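Local coordinates for PfVFT1 (Plasmodium falciparum, PDB 5JKQ), which probably binds a small solute between the two lobes of its Venus flytrap fold, in the manner of a solute-binding protein, at residues 110-115 and 120-125. The protein carries 3 engineered substitutions. Sequence-based numbering, arbitrary orientation.
Sequences IWETIS and NDEDAI
In the loop that joins helix 102-118 to strand 126-132, Ser115 of the helix meets the backbone of Ile125. Ile125 N donates to Ser115 OG at 3.2 Å, with a bent N-H...O angle of 147°. Ser115 OG in turn donates to Trp111 O, one helical turn back, at 2.7 Å. With chi1 at -66° OG lies anti to the carbonyl carbon, which turns it back along the helix to the Trp111 carbonyl. Ser115 N also donates to Trp111 O, and the two donors come from opposite faces of the carbonyl plane. Ser115 CB lies 3.1 Å from Asp121 O.

Strand 126-132 is an outer strand of the parallel three-stranded sheet in one lobe of the Venus flytrap fold. The loop before it makes a type I turn from Asp121 to Ala124. An Asx turn forms there too, with Asp123 N donating to Asp121 OD2 from above the carboxylate plane.

Ile125 CD1 sits at the Trp111 ring edge, 4.1 Å from CE3. Ile72 of helix 68-75 touches both residues. Glu112 and Glu122 run side by side, their OE1 atoms 3.8 Å apart; the two would repel if both are ionised. Their backbones exchange CA-H...O contacts.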
loop_
_atom_site.group_PDB
_atom_site.type_symbol
_atom_site.label_atom_id
_atom_site.label_comp_id
_atom_site.label_asym_id
_atom_site.label_seq_id
_atom_site.Cartn_x
_atom_site.Cartn_y
_atom_site.Cartn_z
ATOM N N ILE A 110 10.131 -0.836 -11.309
ATOM C CA ILE A 110 9.918 -2.269 -11.125
ATOM C C ILE A 110 9.944 -2.958 -12.482
ATOM O O ILE A 110 10.601 -3.985 -12.646
ATOM C CB ILE A 110 8.588 -2.564 -10.391
ATOM C CG1 ILE A 110 8.756 -2.289 -8.896
ATOM C CG2 ILE A 110 8.146 -4.025 -10.593
ATOM C CD1 ILE A 110 7.465 -2.360 -8.095
ATOM N N TRP A 111 9.247 -2.380 -13.456
ATOM C CA TRP A 111 9.154 -2.978 -14.783
ATOM C C TRP A 111 10.370 -2.661 -15.649
ATOM O O TRP A 111 10.663 -3.388 -16.597
ATOM C CB TRP A 111 7.869 -2.526 -15.479
ATOM C CG TRP A 111 6.695 -3.334 -15.027
ATOM C CD1 TRP A 111 5.714 -2.947 -14.161
ATOM C CD2 TRP A 111 6.398 -4.685 -15.393
ATOM N NE1 TRP A 111 4.817 -3.973 -13.974
ATOM C CE2 TRP A 111 5.216 -5.050 -14.720
ATOM C CE3 TRP A 111 7.013 -5.620 -16.230
ATOM C CZ2 TRP A 111 4.637 -6.310 -14.860
ATOM C CZ3 TRP A 111 6.437 -6.870 -16.367
ATOM C CH2 TRP A 111 5.262 -7.203 -15.685
ATOM N N GLU A 112 11.081 -1.587 -15.320
ATOM C CA GLU A 112 12.373 -1.324 -15.945
ATOM C C GLU A 112 13.354 -2.417 -15.537
ATOM O O GLU A 112 14.132 -2.909 -16.355
ATOM C CB GLU A 112 12.907 0.054 -15.548
ATOM C CG GLU A 112 12.253 1.209 -16.296
ATOM C CD GLU A 112 12.561 2.567 -15.687
ATOM O OE1 GLU A 112 13.409 2.642 -14.773
ATOM O OE2 GLU A 112 11.949 3.566 -16.126
ATOM N N THR A 113 13.297 -2.796 -14.263
ATOM C CA THR A 113 14.144 -3.850 -13.724
ATOM C C THR A 113 13.763 -5.200 -14.328
ATOM O O THR A 113 14.630 -5.996 -14.690
ATOM C CB THR A 113 14.035 -3.920 -12.184
ATOM O OG1 THR A 113 14.375 -2.647 -11.618
ATOM C CG2 THR A 113 14.962 -4.984 -11.615
ATOM N N ILE A 114 12.462 -5.448 -14.436
ATOM C CA ILE A 114 11.964 -6.680 -15.035
ATOM C C ILE A 114 12.387 -6.752 -16.499
ATOM O O ILE A 114 12.799 -7.807 -16.985
ATOM C CB ILE A 114 10.424 -6.780 -14.918
ATOM C CG1 ILE A 114 10.030 -7.029 -13.461
ATOM C CG2 ILE A 114 9.866 -7.910 -15.790
ATOM C CD1 ILE A 114 8.576 -6.738 -13.152
ATOM N N SER A 115 12.294 -5.622 -17.193
ATOM C CA SER A 115 12.644 -5.564 -18.604
ATOM C C SER A 115 14.112 -5.917 -18.829
ATOM O O SER A 115 14.457 -6.551 -19.826
ATOM C CB SER A 115 12.346 -4.177 -19.175
ATOM O OG SER A 115 10.955 -3.913 -19.181
ATOM N N ASN A 120 16.870 -6.958 -22.520
ATOM C CA ASN A 120 18.193 -6.406 -22.239
ATOM C C ASN A 120 18.188 -4.875 -22.261
ATOM O O ASN A 120 19.179 -4.245 -22.635
ATOM C CB ASN A 120 19.206 -6.954 -23.249
ATOM C CG ASN A 120 20.598 -7.108 -22.661
ATOM O OD1 ASN A 120 20.803 -7.867 -21.711
ATOM N ND2 ASN A 120 21.567 -6.406 -23.241
ATOM N N ASP A 121 17.069 -4.284 -21.853
ATOM C CA ASP A 121 16.951 -2.831 -21.763
ATOM C C ASP A 121 15.769 -2.444 -20.878
ATOM O O ASP A 121 14.752 -3.131 -20.851
ATOM C CB ASP A 121 16.795 -2.211 -23.155
ATOM C CG ASP A 121 16.665 -0.696 -23.109
ATOM O OD1 ASP A 121 17.700 -0.008 -22.978
ATOM O OD2 ASP A 121 15.526 -0.192 -23.202
ATOM N N GLU A 122 15.912 -1.336 -20.159
ATOM C CA GLU A 122 14.891 -0.882 -19.217
ATOM C C GLU A 122 13.557 -0.527 -19.880
ATOM O O GLU A 122 12.519 -0.525 -19.220
ATOM C CB GLU A 122 15.408 0.333 -18.444
ATOM C CG GLU A 122 15.792 1.508 -19.340
ATOM C CD GLU A 122 16.238 2.731 -18.559
ATOM O OE1 GLU A 122 16.256 2.674 -17.310
ATOM O OE2 GLU A 122 16.571 3.750 -19.198
ATOM N N ASP A 123 13.584 -0.221 -21.175
ATOM C CA ASP A 123 12.390 0.252 -21.874
ATOM C C ASP A 123 11.743 -0.815 -22.751
ATOM O O ASP A 123 10.844 -0.511 -23.533
ATOM C CB ASP A 123 12.734 1.467 -22.736
ATOM C CG ASP A 123 13.242 2.632 -21.918
ATOM O OD1 ASP A 123 12.737 2.829 -20.793
ATOM O OD2 ASP A 123 14.147 3.348 -22.396
ATOM N N ALA A 124 12.192 -2.058 -22.615
ATOM C CA ALA A 124 11.707 -3.145 -23.459
ATOM C C ALA A 124 10.198 -3.323 -23.330
ATOM O O ALA A 124 9.493 -3.426 -24.332
ATOM C CB ALA A 124 12.420 -4.443 -23.112
ATOM N N ILE A 125 9.711 -3.353 -22.093
ATOM C CA ILE A 125 8.290 -3.550 -21.834
ATOM C C ILE A 125 7.619 -2.212 -21.549
ATOM O O ILE A 125 8.049 -1.459 -20.675
ATOM C CB ILE A 125 8.063 -4.516 -20.655
ATOM C CG1 ILE A 125 8.724 -5.864 -20.954
ATOM C CG2 ILE A 125 6.574 -4.724 -20.405
ATOM C CD1 ILE A 125 8.831 -6.779 -19.758
#